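Local atomic coordinates of oxalate--CoA ligase (Arabidopsis thaliana, PDB entry 5IE2), a protein that belongs to the ANL superfamily of AMP-binding enzymes, with a large N-terminal and a small C-terminal domain, and is modelled here with bound ATP. Residues I53-F63 and L99-S110; I77-P85 and L157-L168. All blocks are in the same frame, centred on the assembly; numbering follows the deposited sequence.

Contact 1: I53-F63 and L99-S110; sequences IKPGDVVALTF and LSDSDSKLLLTS
Val58-Leu61 and Leu106-Ser110 run side by side as parallel strands, their short axes 4.7 Å apart at closest and 28° from parallel, with Ala60 opposite Leu107 and Leu61 opposite Leu108. Ala60 turns both its N and its O to the other strand, straddling Leu107: its N donates to Leu106 O at 2.8 Å, and its O accepts from Leu108 N at 2.8 Å. Thr62 N to Leu108 O continues the pairing. At the other end Lys105 N reaches Val58 O, and one water bridges Val58 N to Asp103 O, beside the Schellman turn after the helix. On one sheet face Val59 CG1, set anti to the backbone N (chi1 174°), meets Leu108 CD1 at 3.6 Å and also touches Leu106 CD2; Leu61 lies alongside Leu108, both pointing the same way. The Ile53 and Leu106 side chains cross at about a right angle, CD1 against CD2. On the other face one pair is tight: Ala60 CB lies 3.4 Å from Leu99 CD2, with Ser104 OG also against it, and that hydroxyl donates to Ser102 OG at 2.7 Å. Phe63 lays one ring face over Thr109 CA, 3.6 Å above the plane toward the rim. Helix 67-78 covers Val59, Leu61 and Phe63, helix 115-123 packs on Thr62, Leu99 and Leu107, and strand 127-132 flanks Leu106 and Leu108, placing the pair inside a mainly parallel alpha/beta sheet.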
loop_
_atom_site.group_PDB
_atom_site.type_symbol
_atom_site.label_atom_id
_atom_site.label_comp_id
_atom_site.label_asym_id
_atom_site.label_seq_id
_atom_site.Cartn_x
_atom_site.Cartn_y
_atom_site.Cartn_z
ATOM N N ILE A 53 0.063 -18.990 21.899
ATOM C CA ILE A 53 0.914 -18.444 20.846
ATOM C C ILE A 53 2.387 -18.352 21.328
ATOM O O ILE A 53 2.699 -17.749 22.348
ATOM C CB ILE A 53 0.393 -17.058 20.401
ATOM C CG1 ILE A 53 -1.015 -17.206 19.804
ATOM C CG2 ILE A 53 1.326 -16.392 19.393
ATOM C CD1 ILE A 53 -1.133 -18.290 18.713
ATOM N N LYS A 54 3.260 -18.985 20.563
ATOM C CA LYS A 54 4.690 -19.092 20.847
ATOM C C LYS A 54 5.488 -18.244 19.866
ATOM O O LYS A 54 5.009 -17.977 18.756
ATOM C CB LYS A 54 5.136 -20.569 20.714
ATOM C CG LYS A 54 4.419 -21.583 21.582
ATOM C CD LYS A 54 4.757 -21.393 23.047
ATOM C CE LYS A 54 4.202 -22.547 23.957
ATOM N NZ LYS A 54 2.693 -22.561 24.165
ATOM N N PRO A 55 6.709 -17.832 20.235
ATOM C CA PRO A 55 7.496 -17.017 19.297
ATOM C C PRO A 55 7.660 -17.712 17.939
ATOM O O PRO A 55 7.866 -18.922 17.894
ATOM C CB PRO A 55 8.861 -16.851 20.013
ATOM C CG PRO A 55 8.500 -16.946 21.517
ATOM C CD PRO A 55 7.379 -18.016 21.535
ATOM N N GLY A 56 7.464 -16.973 16.845
ATOM C CA GLY A 56 7.571 -17.542 15.515
ATOM C C GLY A 56 6.237 -18.099 14.999
ATOM O O GLY A 56 6.131 -18.396 13.809
ATOM N N ASP A 57 5.240 -18.247 15.863
ATOM C CA ASP A 57 3.927 -18.723 15.352
ATOM C C ASP A 57 3.339 -17.703 14.360
ATOM O O ASP A 57 3.565 -16.475 14.516
ATOM C CB ASP A 57 2.890 -18.941 16.476
ATOM C CG ASP A 57 3.123 -20.242 17.281
ATOM O OD1 ASP A 57 3.947 -21.092 16.853
ATOM O OD2 ASP A 57 2.470 -20.375 18.356
ATOM N N VAL A 58 2.548 -18.188 13.388
ATOM C CA VAL A 58 1.847 -17.273 12.442
ATOM C C VAL A 58 0.374 -17.199 12.816
ATOM O O VAL A 58 -0.257 -18.240 13.037
ATOM C CB VAL A 58 1.990 -17.735 10.976
ATOM C CG1 VAL A 58 1.173 -16.820 10.034
ATOM C CG2 VAL A 58 3.516 -17.714 10.586
ATOM N N VAL A 59 -0.161 -15.985 12.945
ATOM C CA VAL A 59 -1.576 -15.805 13.274
ATOM C C VAL A 59 -2.230 -15.060 12.100
ATOM O O VAL A 59 -1.793 -13.985 11.744
ATOM C CB VAL A 59 -1.760 -15.004 14.567
ATOM C CG1 VAL A 59 -3.266 -14.697 14.836
ATOM C CG2 VAL A 59 -1.129 -15.710 15.780
ATOM N N ALA A 60 -3.253 -15.638 11.504
ATOM C CA ALA A 60 -3.962 -14.986 10.383
ATOM C C ALA A 60 -5.019 -14.051 10.939
ATOM O O ALA A 60 -5.601 -14.319 11.998
ATOM C CB ALA A 60 -4.624 -16.053 9.431
ATOM N N LEU A 61 -5.194 -12.901 10.279
ATOM C CA LEU A 61 -6.223 -11.928 10.706
ATOM C C LEU A 61 -7.127 -11.621 9.513
ATOM O O LEU A 61 -6.615 -11.333 8.418
ATOM C CB LEU A 61 -5.596 -10.619 11.196
ATOM C CG LEU A 61 -4.705 -10.809 12.425
ATOM C CD1 LEU A 61 -3.281 -10.891 11.963
ATOM C CD2 LEU A 61 -4.897 -9.665 13.402
ATOM N N THR A 62 -8.448 -11.666 9.676
ATOM C CA THR A 62 -9.240 -11.114 8.572
ATOM C C THR A 62 -10.366 -10.252 9.157
ATOM O O THR A 62 -11.245 -10.718 9.919
ATOM C CB THR A 62 -9.754 -12.210 7.609
ATOM O OG1 THR A 62 -10.366 -11.571 6.468
ATOM C CG2 THR A 62 -10.735 -13.161 8.289
ATOM N N PHE A 63 -10.249 -8.958 8.859
ATOM C CA PHE A 63 -11.106 -7.901 9.421
ATOM C C PHE A 63 -11.338 -6.852 8.341
ATOM O O PHE A 63 -10.474 -6.671 7.480
ATOM C CB PHE A 63 -10.406 -7.189 10.589
ATOM C CG PHE A 63 -10.245 -8.018 11.875
ATOM C CD1 PHE A 63 -11.065 -7.772 12.979
ATOM C CD2 PHE A 63 -9.161 -8.902 12.031
ATOM C CE1 PHE A 63 -10.881 -8.486 14.180
ATOM C CE2 PHE A 63 -8.964 -9.636 13.223
ATOM C CZ PHE A 63 -9.805 -9.407 14.324
ATOM N N LEU A 99 -4.188 -19.654 4.207
ATOM C CA LEU A 99 -3.995 -20.146 5.564
ATOM C C LEU A 99 -2.960 -21.263 5.577
ATOM O O LEU A 99 -2.090 -21.267 6.442
ATOM C CB LEU A 99 -5.306 -20.630 6.178
ATOM C CG LEU A 99 -6.319 -19.557 6.574
ATOM C CD1 LEU A 99 -7.631 -20.248 6.907
ATOM C CD2 LEU A 99 -5.836 -18.767 7.837
ATOM N N SER A 100 -3.050 -22.202 4.629
ATOM C CA SER A 100 -2.084 -23.293 4.559
ATOM C C SER A 100 -0.679 -22.781 4.213
ATOM O O SER A 100 0.308 -23.127 4.872
ATOM C CB SER A 100 -2.534 -24.327 3.519
ATOM O OG SER A 100 -1.545 -25.314 3.365
ATOM N N ASP A 101 -0.596 -21.948 3.187
ATOM C CA ASP A 101 0.685 -21.447 2.705
ATOM C C ASP A 101 1.464 -20.593 3.709
ATOM O O ASP A 101 2.694 -20.607 3.701
ATOM C CB ASP A 101 0.452 -20.624 1.440
ATOM C CG ASP A 101 1.739 -20.241 0.753
ATOM O OD1 ASP A 101 2.405 -21.128 0.184
ATOM O OD2 ASP A 101 2.093 -19.045 0.793
ATOM N N SER A 102 0.754 -19.849 4.560
ATOM C CA SER A 102 1.358 -18.999 5.575
ATOM C C SER A 102 1.722 -19.798 6.850
ATOM O O SER A 102 2.349 -19.252 7.763
ATOM C CB SER A 102 0.373 -17.874 5.938
ATOM O OG SER A 102 -0.808 -18.448 6.512
ATOM N N ASP A 103 1.308 -21.072 6.908
ATOM C CA ASP A 103 1.416 -21.898 8.130
ATOM C C ASP A 103 0.697 -21.310 9.358
ATOM O O ASP A 103 1.143 -21.472 10.518
ATOM C CB ASP A 103 2.879 -22.163 8.466
ATOM C CG ASP A 103 3.534 -23.058 7.436
ATOM O OD1 ASP A 103 2.995 -24.172 7.232
ATOM O OD2 ASP A 103 4.565 -22.654 6.831
ATOM N N SER A 104 -0.422 -20.645 9.099
ATOM C CA SER A 104 -1.219 -20.084 10.171
ATOM C C SER A 104 -1.628 -21.131 11.217
ATOM O O SER A 104 -2.058 -22.226 10.861
ATOM C CB SER A 104 -2.482 -19.403 9.576
ATOM O OG SER A 104 -2.082 -18.207 8.917
ATOM N N LYS A 105 -1.513 -20.767 12.489
ATOM C CA LYS A 105 -1.871 -21.628 13.626
ATOM C C LYS A 105 -3.126 -21.133 14.333
ATOM O O LYS A 105 -3.655 -21.794 15.213
ATOM C CB LYS A 105 -0.715 -21.696 14.649
ATOM C CG LYS A 105 0.296 -22.812 14.339
ATOM C CD LYS A 105 1.701 -22.517 14.867
ATOM C CE LYS A 105 2.728 -23.519 14.283
ATOM N NZ LYS A 105 2.209 -24.927 14.257
ATOM N N LEU A 106 -3.584 -19.949 13.976
ATOM C CA LEU A 106 -4.761 -19.328 14.613
ATOM C C LEU A 106 -5.382 -18.336 13.607
ATOM O O LEU A 106 -4.647 -17.640 12.885
ATOM C CB LEU A 106 -4.349 -18.601 15.926
ATOM C CG LEU A 106 -5.397 -17.715 16.603
ATOM C CD1 LEU A 106 -6.557 -18.553 17.125
ATOM C CD2 LEU A 106 -4.796 -16.831 17.717
ATOM N N LEU A 107 -6.701 -18.251 13.579
ATOM C CA LEU A 107 -7.427 -17.281 12.753
ATOM C C LEU A 107 -8.153 -16.319 13.674
ATOM O O LEU A 107 -8.968 -16.750 14.493
ATOM C CB LEU A 107 -8.456 -17.977 11.844
ATOM C CG LEU A 107 -9.388 -16.995 11.115
ATOM C CD1 LEU A 107 -8.604 -16.104 10.134
ATOM C CD2 LEU A 107 -10.488 -17.809 10.382
ATOM N N LEU A 108 -7.867 -15.015 13.568
ATOM C CA LEU A 108 -8.641 -14.007 14.311
ATOM C C LEU A 108 -9.619 -13.284 13.393
ATOM O O LEU A 108 -9.272 -12.940 12.244
ATOM C CB LEU A 108 -7.702 -12.947 14.933
ATOM C CG LEU A 108 -6.665 -13.490 15.922
ATOM C CD1 LEU A 108 -5.653 -12.371 16.196
ATOM C CD2 LEU A 108 -7.466 -13.811 17.189
ATOM N N THR A 109 -10.835 -13.039 13.902
ATOM C CA THR A 109 -11.831 -12.242 13.199
ATOM C C THR A 109 -12.582 -11.389 14.206
ATOM O O THR A 109 -12.399 -11.556 15.417
ATOM C CB THR A 109 -12.914 -13.118 12.439
ATOM O OG1 THR A 109 -13.763 -13.727 13.416
ATOM C CG2 THR A 109 -12.307 -14.244 11.574
ATOM N N SER A 110 -13.470 -10.527 13.709
ATOM C CA SER A 110 -14.403 -9.839 14.568
ATOM C C SER A 110 -15.417 -10.824 15.119
ATOM O O SER A 110 -15.497 -11.978 14.705
ATOM C CB SER A 110 -15.160 -8.718 13.823
ATOM O OG SER A 110 -16.084 -9.334 12.922
HETATM O O HOH W 1 2.846 -20.915 12.578
HETATM O O HOH W 2 -13.439 -9.996 10.951
#

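Contact 2: I77-P85 and L157-L168; sequences IRARATAAP and LVNHPDDGALFL
The guanidinium of Arg80 lies flat on the His160 ring, planes 7° apart and centres 4.0 Å apart, with NH2 over the middle of the imidazole. Its edge is taken by Asp163, which it grips side-on as a two-bond salt bridge: NE to OD2 and NH2 to OD1, each at 3.0 Å. Both acceptors are met on their syn sides. Asp163 OD2 takes a further bond from His160 N, arriving from the opposite face of the carboxylate to Arg80 NE, so the aspartate ties its own turn to the arginine. A bend at chi3 (62°) turns the Arg80 guanidinium into this clamp. Arg78 NH1 forks to Leu157 O, close to the guanidinium plane, and to Asn159 OD1, which is tilted from it; Asn159 ND2 returns a 2.9 Å bond to Arg78 O from above that carbonyl plane. Arg78 NE has a salt bridge to Glu41. Farther along, Ala83 N bonds Ala165 O at 2.8 Å and Phe167 N bonds Ala83 O, while Pro85 CD rests on Leu166 CD1 at 3.6 Å. Ala165 and Leu166 form a classic beta bulge opposite Leu182, in strand 179-183. Helix 33-50 touches Ala79 and Leu157, helix 184-198 packs on Ile77 and Ala165, and Phe73 of helix 67-78 meets Ala83 and Leu166, so strand 164-168 sits against the edge strand 82-85 of the neighbouring sheet.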
loop_
_atom_site.group_PDB
_atom_site.type_symbol
_atom_site.label_atom_id
_atom_site.label_comp_id
_atom_site.label_asym_id
_atom_site.label_seq_id
_atom_site.Cartn_x
_atom_site.Cartn_y
_atom_site.Cartn_z
ATOM N N ILE A 77 2.087 -9.162 16.964
ATOM C CA ILE A 77 3.546 -8.931 16.844
ATOM C C ILE A 77 4.259 -8.775 18.176
ATOM O O ILE A 77 5.400 -9.246 18.393
ATOM C CB ILE A 77 3.720 -7.711 15.970
ATOM C CG1 ILE A 77 3.294 -8.116 14.563
ATOM C CG2 ILE A 77 5.055 -7.174 16.009
ATOM C CD1 ILE A 77 3.211 -6.949 13.665
ATOM N N ARG A 78 3.568 -8.145 19.115
ATOM C CA ARG A 78 4.097 -8.004 20.487
ATOM C C ARG A 78 4.372 -9.345 21.143
ATOM O O ARG A 78 5.369 -9.496 21.880
ATOM C CB ARG A 78 3.067 -7.190 21.336
ATOM C CG ARG A 78 3.485 -7.050 22.828
ATOM C CD ARG A 78 4.815 -6.234 22.986
ATOM N NE ARG A 78 5.026 -6.065 24.431
ATOM C CZ ARG A 78 6.058 -6.539 25.128
ATOM N NH1 ARG A 78 7.060 -7.165 24.529
ATOM N NH2 ARG A 78 6.079 -6.366 26.445
ATOM N N ALA A 79 3.523 -10.346 20.853
ATOM C CA ALA A 79 3.692 -11.687 21.420
ATOM C C ALA A 79 4.789 -12.501 20.687
ATOM O O ALA A 79 4.917 -13.708 20.897
ATOM C CB ALA A 79 2.354 -12.436 21.387
ATOM N N ARG A 80 5.558 -11.818 19.840
ATOM C CA ARG A 80 6.657 -12.385 19.026
ATOM C C ARG A 80 6.161 -13.328 17.950
ATOM O O ARG A 80 6.911 -14.165 17.457
ATOM C CB ARG A 80 7.722 -13.145 19.915
ATOM C CG ARG A 80 8.368 -12.238 20.997
ATOM C CD ARG A 80 9.564 -12.985 21.671
ATOM N NE ARG A 80 10.619 -13.288 20.689
ATOM C CZ ARG A 80 11.536 -14.241 20.828
ATOM N NH1 ARG A 80 11.519 -15.019 21.910
ATOM N NH2 ARG A 80 12.448 -14.446 19.869
ATOM N N ALA A 81 4.904 -13.173 17.560
ATOM C CA ALA A 81 4.341 -13.965 16.495
ATOM C C ALA A 81 4.300 -13.135 15.233
ATOM O O ALA A 81 4.571 -11.932 15.261
ATOM C CB ALA A 81 2.916 -14.455 16.895
ATOM N N THR A 82 3.951 -13.784 14.122
ATOM C CA THR A 82 3.919 -13.136 12.809
ATOM C C THR A 82 2.462 -12.922 12.405
ATOM O O THR A 82 1.723 -13.905 12.382
ATOM C CB THR A 82 4.637 -14.022 11.731
ATOM O OG1 THR A 82 6.023 -14.185 12.111
ATOM C CG2 THR A 82 4.601 -13.340 10.352
ATOM N N ALA A 83 2.070 -11.680 12.090
ATOM C CA ALA A 83 0.688 -11.385 11.638
ATOM C C ALA A 83 0.551 -11.651 10.142
ATOM O O ALA A 83 1.405 -11.188 9.387
ATOM C CB ALA A 83 0.348 -9.965 11.939
ATOM N N ALA A 84 -0.511 -12.367 9.722
ATOM C CA ALA A 84 -0.790 -12.627 8.316
ATOM C C ALA A 84 -2.201 -12.065 8.019
ATOM O O ALA A 84 -3.190 -12.811 8.076
ATOM C CB ALA A 84 -0.713 -14.136 8.028
ATOM N N PRO A 85 -2.280 -10.772 7.730
ATOM C CA PRO A 85 -3.580 -10.142 7.385
ATOM C C PRO A 85 -4.043 -10.667 6.021
ATOM O O PRO A 85 -3.241 -10.811 5.093
ATOM C CB PRO A 85 -3.260 -8.654 7.349
ATOM C CG PRO A 85 -1.761 -8.535 7.364
ATOM C CD PRO A 85 -1.163 -9.804 7.789
ATOM N N LEU A 157 8.164 -10.613 27.742
ATOM C CA LEU A 157 8.503 -10.779 26.336
ATOM C C LEU A 157 9.488 -9.757 25.818
ATOM O O LEU A 157 9.274 -8.551 25.986
ATOM C CB LEU A 157 7.234 -10.669 25.498
ATOM C CG LEU A 157 6.283 -11.835 25.672
ATOM C CD1 LEU A 157 5.107 -11.619 24.785
ATOM C CD2 LEU A 157 6.997 -13.121 25.350
ATOM N N VAL A 158 10.519 -10.230 25.130
ATOM C CA VAL A 158 11.456 -9.331 24.471
ATOM C C VAL A 158 11.274 -9.444 22.948
ATOM O O VAL A 158 11.305 -10.560 22.404
ATOM C CB VAL A 158 12.918 -9.688 24.837
ATOM C CG1 VAL A 158 13.890 -8.830 24.068
ATOM C CG2 VAL A 158 13.126 -9.485 26.338
ATOM N N ASN A 159 11.047 -8.327 22.277
ATOM C CA ASN A 159 10.936 -8.393 20.819
ATOM C C ASN A 159 12.298 -8.216 20.161
ATOM O O ASN A 159 12.960 -7.215 20.383
ATOM C CB ASN A 159 9.944 -7.337 20.315
ATOM C CG ASN A 159 8.576 -7.488 20.990
ATOM O OD1 ASN A 159 8.185 -6.664 21.841
ATOM N ND2 ASN A 159 7.833 -8.534 20.592
ATOM N N HIS A 160 12.674 -9.174 19.328
ATOM C CA HIS A 160 13.952 -9.177 18.632
ATOM C C HIS A 160 13.792 -8.568 17.253
ATOM O O HIS A 160 12.842 -8.863 16.575
ATOM C CB HIS A 160 14.480 -10.594 18.460
ATOM C CG HIS A 160 14.644 -11.326 19.746
ATOM N ND1 HIS A 160 15.595 -12.295 19.910
ATOM C CD2 HIS A 160 13.966 -11.261 20.916
ATOM C CE1 HIS A 160 15.506 -12.799 21.130
ATOM N NE2 HIS A 160 14.512 -12.207 21.752
ATOM N N PRO A 161 14.763 -7.762 16.808
ATOM C CA PRO A 161 14.685 -7.178 15.461
ATOM C C PRO A 161 14.545 -8.287 14.407
ATOM O O PRO A 161 13.852 -8.072 13.434
ATOM C CB PRO A 161 16.026 -6.448 15.301
ATOM C CG PRO A 161 16.408 -6.088 16.685
ATOM C CD PRO A 161 15.922 -7.265 17.564
ATOM N N ASP A 162 15.118 -9.473 14.619
ATOM C CA ASP A 162 15.000 -10.459 13.545
ATOM C C ASP A 162 13.785 -11.356 13.696
ATOM O O ASP A 162 13.615 -12.279 12.908
ATOM C CB ASP A 162 16.273 -11.301 13.436
ATOM C CG ASP A 162 16.409 -12.342 14.534
ATOM O OD1 ASP A 162 16.865 -13.494 14.243
ATOM O OD2 ASP A 162 16.102 -12.019 15.701
ATOM N N ASP A 163 12.929 -11.103 14.688
ATOM C CA ASP A 163 11.648 -11.851 14.800
ATOM C C ASP A 163 10.768 -11.592 13.575
ATOM O O ASP A 163 10.642 -10.451 13.153
ATOM C CB ASP A 163 10.814 -11.418 16.024
ATOM C CG ASP A 163 11.341 -11.948 17.319
ATOM O OD1 ASP A 163 12.130 -12.911 17.278
ATOM O OD2 ASP A 163 10.937 -11.400 18.367
ATOM N N GLY A 164 10.099 -12.626 13.068
ATOM C CA GLY A 164 9.116 -12.357 12.013
ATOM C C GLY A 164 7.988 -11.532 12.610
ATOM O O GLY A 164 7.662 -11.676 13.775
ATOM N N ALA A 165 7.380 -10.656 11.805
ATOM C CA ALA A 165 6.302 -9.845 12.312
ATOM C C ALA A 165 5.129 -9.782 11.341
ATOM O O ALA A 165 3.984 -9.627 11.771
ATOM C CB ALA A 165 6.831 -8.379 12.598
ATOM N N LEU A 166 5.408 -9.859 10.033
ATOM C CA LEU A 166 4.335 -9.602 9.038
ATOM C C LEU A 166 4.589 -10.545 7.882
ATOM O O LEU A 166 5.745 -10.748 7.503
ATOM C CB LEU A 166 4.352 -8.141 8.603
ATOM C CG LEU A 166 3.464 -7.768 7.420
ATOM C CD1 LEU A 166 2.028 -8.102 7.807
ATOM C CD2 LEU A 166 3.612 -6.281 7.086
ATOM N N PHE A 167 3.549 -11.203 7.398
ATOM C CA PHE A 167 3.698 -12.086 6.256
ATOM C C PHE A 167 2.585 -11.691 5.298
ATOM O O PHE A 167 1.436 -11.663 5.727
ATOM C CB PHE A 167 3.559 -13.561 6.643
ATOM C CG PHE A 167 3.693 -14.500 5.463
ATOM C CD1 PHE A 167 4.940 -14.829 4.971
ATOM C CD2 PHE A 167 2.571 -15.041 4.850
ATOM C CE1 PHE A 167 5.072 -15.694 3.865
ATOM C CE2 PHE A 167 2.692 -15.932 3.739
ATOM C CZ PHE A 167 3.919 -16.259 3.276
ATOM N N LEU A 168 2.955 -11.384 4.049
ATOM C CA LEU A 168 2.052 -10.886 2.983
ATOM C C LEU A 168 2.384 -11.604 1.690
ATOM O O LEU A 168 3.458 -12.196 1.562
ATOM C CB LEU A 168 2.223 -9.369 2.750
ATOM C CG LEU A 168 1.809 -8.522 3.925
ATOM C CD1 LEU A 168 2.211 -7.090 3.713
ATOM C CD2 LEU A 168 0.307 -8.663 4.073
HETATM O O HOH W 3 7.134 -10.246 16.121
HETATM O O HOH W 4 7.472 -14.213 14.795
HETATM O O HOH W 5 -0.999 -12.567 4.685
#

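From the N terminus the chain lays down strand 58-61 and passes through helix 67-78, whose end with strand 82-85 makes the first half of contact 2. It then runs through helix 92-101 into strand 104-110, which closes contact 1 across 35 intervening residues. Only after strands 127-132 and 141-142 does 157-168 come back to 77-85 and close contact 2, so the two loops cross instead of nesting. Strands 58-61 and 82-85 are neighbours in one sheet, with Thr82 N probably bonded to Asp57 O and Val59 N to Thr82 O. Contact 1 thus builds the sheet's interior, while contact 2 joins its edge to hairpin 164-169/179-183.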